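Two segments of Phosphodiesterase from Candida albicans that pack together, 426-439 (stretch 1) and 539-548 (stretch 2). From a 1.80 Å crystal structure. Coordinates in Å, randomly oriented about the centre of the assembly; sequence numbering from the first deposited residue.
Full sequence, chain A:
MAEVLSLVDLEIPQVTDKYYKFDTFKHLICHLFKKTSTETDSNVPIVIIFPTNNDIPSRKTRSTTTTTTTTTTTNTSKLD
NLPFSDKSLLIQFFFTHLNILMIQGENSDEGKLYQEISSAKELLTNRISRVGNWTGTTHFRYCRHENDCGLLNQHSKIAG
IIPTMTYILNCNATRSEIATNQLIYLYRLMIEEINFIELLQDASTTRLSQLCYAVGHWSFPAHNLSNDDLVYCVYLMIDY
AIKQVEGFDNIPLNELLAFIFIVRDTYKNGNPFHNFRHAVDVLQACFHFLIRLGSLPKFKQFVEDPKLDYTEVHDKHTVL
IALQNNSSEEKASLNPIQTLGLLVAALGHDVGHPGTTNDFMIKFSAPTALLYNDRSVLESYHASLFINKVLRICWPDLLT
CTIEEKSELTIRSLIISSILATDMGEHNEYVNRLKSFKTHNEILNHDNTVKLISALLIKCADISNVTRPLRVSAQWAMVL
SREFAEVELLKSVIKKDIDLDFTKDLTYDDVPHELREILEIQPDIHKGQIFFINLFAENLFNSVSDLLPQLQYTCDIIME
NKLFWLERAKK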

# COMPACT_ATOMS: atom_id res chain seq x y z
N GLU A 426 -3.88 5.91 19.18
CA GLU A 426 -2.74 6.39 19.96
C GLU A 426 -2.36 7.82 19.60
O GLU A 426 -1.27 8.28 19.96
CB GLU A 426 -1.53 5.49 19.71
CG GLU A 426 -1.75 4.03 20.00
CD GLU A 426 -2.06 3.78 21.46
OE1 GLU A 426 -1.27 4.24 22.32
OE2 GLU A 426 -3.09 3.13 21.74
N HIS A 427 -3.24 8.52 18.90
CA HIS A 427 -2.99 9.89 18.42
C HIS A 427 -2.56 10.81 19.56
O HIS A 427 -1.55 11.52 19.45
CB HIS A 427 -4.24 10.44 17.74
CG HIS A 427 -4.09 11.84 17.23
ND1 HIS A 427 -3.96 12.14 15.89
CD2 HIS A 427 -4.06 13.03 17.87
CE1 HIS A 427 -3.85 13.44 15.73
NE2 HIS A 427 -3.91 14.01 16.92
N ASN A 428 -3.33 10.79 20.65
CA ASN A 428 -3.07 11.67 21.80
C ASN A 428 -1.70 11.44 22.44
O ASN A 428 -1.07 12.39 22.91
CB ASN A 428 -4.18 11.51 22.85
CG ASN A 428 -5.52 12.04 22.38
OD1 ASN A 428 -6.57 11.67 22.91
ND2 ASN A 428 -5.51 12.92 21.38
N GLU A 429 -1.24 10.19 22.45
CA GLU A 429 0.03 9.87 23.08
C GLU A 429 1.19 10.54 22.34
O GLU A 429 2.09 11.08 22.98
CB GLU A 429 0.23 8.35 23.18
CG GLU A 429 0.69 7.86 24.56
CD GLU A 429 2.19 7.66 24.68
OE1 GLU A 429 2.75 6.90 23.86
OE2 GLU A 429 2.80 8.25 25.59
N TYR A 430 1.17 10.52 21.00
CA TYR A 430 2.22 11.18 20.21
C TYR A 430 2.13 12.71 20.28
O TYR A 430 3.15 13.39 20.29
CB TYR A 430 2.22 10.69 18.74
CG TYR A 430 2.61 9.24 18.64
CD1 TYR A 430 3.95 8.84 18.64
CD2 TYR A 430 1.64 8.24 18.58
CE1 TYR A 430 4.31 7.50 18.58
CE2 TYR A 430 1.98 6.91 18.51
CZ TYR A 430 3.31 6.54 18.52
OH TYR A 430 3.62 5.19 18.45
N VAL A 431 0.91 13.23 20.36
CA VAL A 431 0.70 14.67 20.54
C VAL A 431 1.32 15.14 21.87
O VAL A 431 1.95 16.19 21.92
CB VAL A 431 -0.79 15.04 20.49
CG1 VAL A 431 -1.02 16.48 20.94
CG2 VAL A 431 -1.32 14.85 19.07
N ASN A 432 1.13 14.35 22.93
CA ASN A 432 1.71 14.65 24.24
C ASN A 432 3.21 14.38 24.32
O ASN A 432 3.92 15.07 25.06
CB ASN A 432 0.98 13.87 25.34
CG ASN A 432 -0.48 14.27 25.47
OD1 ASN A 432 -0.90 15.30 24.95
ND2 ASN A 432 -1.26 13.44 26.16
N ARG A 433 3.70 13.40 23.57
CA ARG A 433 5.14 13.15 23.47
C ARG A 433 5.86 14.25 22.70
O ARG A 433 7.06 14.47 22.88
CB ARG A 433 5.41 11.80 22.81
CG ARG A 433 5.11 10.63 23.73
CD ARG A 433 4.74 9.37 22.97
NE ARG A 433 5.90 8.68 22.42
CZ ARG A 433 5.87 7.45 21.91
NH1 ARG A 433 4.73 6.75 21.89
NH2 ARG A 433 6.98 6.90 21.43
N LEU A 434 5.12 14.93 21.82
CA LEU A 434 5.61 16.12 21.12
C LEU A 434 5.68 17.31 22.08
O LEU A 434 6.67 18.05 22.10
CB LEU A 434 4.70 16.44 19.93
CG LEU A 434 4.97 17.71 19.13
CD1 LEU A 434 6.42 17.78 18.68
CD2 LEU A 434 4.03 17.77 17.94
N LYS A 435 4.63 17.49 22.89
CA LYS A 435 4.61 18.57 23.88
C LYS A 435 5.71 18.41 24.94
O LYS A 435 6.36 19.38 25.31
CB LYS A 435 3.22 18.68 24.53
CG LYS A 435 2.21 19.33 23.59
CD LYS A 435 0.77 18.96 23.92
CE LYS A 435 -0.16 19.37 22.79
NZ LYS A 435 -1.59 19.03 23.05
N SER A 436 5.92 17.18 25.41
CA SER A 436 7.04 16.90 26.32
C SER A 436 8.40 17.18 25.68
O SER A 436 9.31 17.67 26.34
CB SER A 436 7.00 15.45 26.81
OG SER A 436 5.87 15.22 27.63
N PHE A 437 8.53 16.85 24.39
CA PHE A 437 9.77 17.08 23.65
C PHE A 437 10.04 18.57 23.47
O PHE A 437 11.14 19.05 23.76
CB PHE A 437 9.72 16.40 22.28
CG PHE A 437 11.00 16.49 21.49
CD1 PHE A 437 12.14 15.81 21.92
CD2 PHE A 437 11.08 17.24 20.33
CE1 PHE A 437 13.32 15.88 21.20
CE2 PHE A 437 12.26 17.32 19.61
CZ PHE A 437 13.38 16.63 20.04
N LYS A 438 9.03 19.28 22.99
CA LYS A 438 9.14 20.71 22.70
C LYS A 438 9.50 21.48 23.97
O LYS A 438 10.38 22.35 23.95
CB LYS A 438 7.84 21.23 22.09
CG LYS A 438 8.00 22.46 21.21
CD LYS A 438 6.65 22.93 20.68
CE LYS A 438 6.74 24.31 20.03
NZ LYS A 438 5.41 24.98 20.02
N THR A 439 8.83 21.16 25.07
CA THR A 439 9.22 21.63 26.40
C THR A 439 10.58 21.02 26.75
O THR A 439 10.66 19.95 27.36
CB THR A 439 8.19 21.23 27.47
OG1 THR A 439 6.90 21.72 27.09
CG2 THR A 439 8.57 21.79 28.84
N ASN A 539 -4.86 20.59 14.89
CA ASN A 539 -3.96 20.54 16.05
C ASN A 539 -2.63 19.84 15.79
O ASN A 539 -1.59 20.31 16.25
CB ASN A 539 -4.66 19.88 17.24
CG ASN A 539 -5.75 20.75 17.83
OD1 ASN A 539 -5.68 21.98 17.76
ND2 ASN A 539 -6.76 20.12 18.42
N LEU A 540 -2.66 18.72 15.06
CA LEU A 540 -1.42 17.99 14.78
C LEU A 540 -0.47 18.79 13.88
O LEU A 540 0.72 18.89 14.15
CB LEU A 540 -1.71 16.63 14.13
CG LEU A 540 -0.47 15.80 13.75
CD1 LEU A 540 0.30 15.33 14.98
CD2 LEU A 540 -0.87 14.60 12.88
N PHE A 541 -1.01 19.33 12.79
CA PHE A 541 -0.17 20.05 11.84
C PHE A 541 0.38 21.36 12.44
O PHE A 541 1.58 21.64 12.35
CB PHE A 541 -0.92 20.28 10.52
CG PHE A 541 -0.95 19.06 9.63
CD1 PHE A 541 0.17 18.72 8.87
CD2 PHE A 541 -2.06 18.23 9.59
CE1 PHE A 541 0.16 17.60 8.07
CE2 PHE A 541 -2.07 17.10 8.79
CZ PHE A 541 -0.96 16.78 8.03
N ASN A 542 -0.50 22.13 13.09
CA ASN A 542 -0.08 23.30 13.87
C ASN A 542 1.04 22.96 14.85
O ASN A 542 2.06 23.63 14.89
CB ASN A 542 -1.26 23.92 14.63
CG ASN A 542 -2.18 24.73 13.73
OD1 ASN A 542 -1.73 25.32 12.75
ND2 ASN A 542 -3.47 24.76 14.06
N SER A 543 0.85 21.88 15.61
CA SER A 543 1.84 21.45 16.59
C SER A 543 3.15 20.99 15.95
O SER A 543 4.23 21.28 16.45
CB SER A 543 1.25 20.33 17.46
OG SER A 543 2.13 20.02 18.53
N VAL A 544 3.05 20.27 14.83
CA VAL A 544 4.24 19.80 14.11
C VAL A 544 4.96 20.96 13.40
O VAL A 544 6.19 21.02 13.41
CB VAL A 544 3.88 18.67 13.11
CG1 VAL A 544 5.03 18.38 12.15
CG2 VAL A 544 3.51 17.40 13.87
N SER A 545 4.19 21.87 12.81
CA SER A 545 4.78 23.04 12.14
C SER A 545 5.44 24.01 13.13
O SER A 545 6.40 24.69 12.77
CB SER A 545 3.75 23.76 11.27
OG SER A 545 2.65 24.21 12.03
N ASP A 546 4.94 24.06 14.36
CA ASP A 546 5.61 24.80 15.43
C ASP A 546 7.03 24.27 15.66
O ASP A 546 7.96 25.04 15.85
CB ASP A 546 4.84 24.73 16.75
CG ASP A 546 3.55 25.54 16.73
OD1 ASP A 546 3.26 26.22 15.72
OD2 ASP A 546 2.80 25.49 17.73
N LEU A 547 7.18 22.94 15.64
CA LEU A 547 8.49 22.32 15.81
C LEU A 547 9.33 22.38 14.54
O LEU A 547 10.55 22.53 14.61
CB LEU A 547 8.35 20.85 16.23
CG LEU A 547 9.65 20.03 16.37
CD1 LEU A 547 10.45 20.47 17.58
CD2 LEU A 547 9.37 18.54 16.44
N LEU A 548 8.69 22.22 13.39
CA LEU A 548 9.37 22.17 12.10
C LEU A 548 8.78 23.22 11.16
O LEU A 548 7.91 22.91 10.34
CB LEU A 548 9.23 20.77 11.49
CG LEU A 548 9.81 19.59 12.29
CD1 LEU A 548 9.39 18.28 11.64
CD2 LEU A 548 11.32 19.67 12.42

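Two helices, residues 427-438 and 539-547, run in nearly the same direction, their axes inclined by 26° and 10.8 Å apart at closest approach. No hydrogen bond crosses between them; the contact rests on apolar packing, with one salt bridge near its C-terminal end. It buries 476 Å² summed over both sides, Leu434 and Leu547 being covered most. Leu434, His427, Leu540 and Val544 are buried in the whole structure, which suits largely apolar side chains.

Leu434 is the centre. Its CB points toward the second helix, and with chi1 t and chi2 p it spreads both methyl groups over the partner: Leu434 CD2 lies 3.0 Å from Ser543 OG and 4.1 Å from Val544 CG2, while Leu434 CD1 meets Leu547 CD2 at 3.8 Å. The first distance is very short for a methyl beside a hydroxyl oxygen, and it shows how closely the small serine lets the leucine approach. Val544 points its CB away from the first helix, yet CG2 still reaches Leu434.

Leu547 has the same t,p rotamer. Its CD2 packs against Leu434 and lies near the Phe437 ring as well, while Leu547 CD1 comes closest to that ring, 4.2 Å from Phe437 CE2 and near the ring plane. The t chi1 of Phe437 carries the flat ring out beside the leucine.

Toward the N-terminal end the packing is looser. Leu540, also t,p, places Leu540 CD1 4.4 Å from Val431 CG2, and Leu540 CB lies 4.2 Å from His427 CE1. The CB of His427 points sideways, but chi1 t brings its ring nearer to the leucine, where the ring carbon CE1 can rest against the aliphatic leucine.

Lys438 finishes the contact. With all four chi angles t, its extended chain suits an exposed position: the methylenes span the gap and deliver the ammonium to Asp546, Lys438 NZ to Asp546 OD2 being 3.5 Å, a salt bridge at rather long range. Asp546, with chi1 m, is short and exposed, so both charges can remain near solvent.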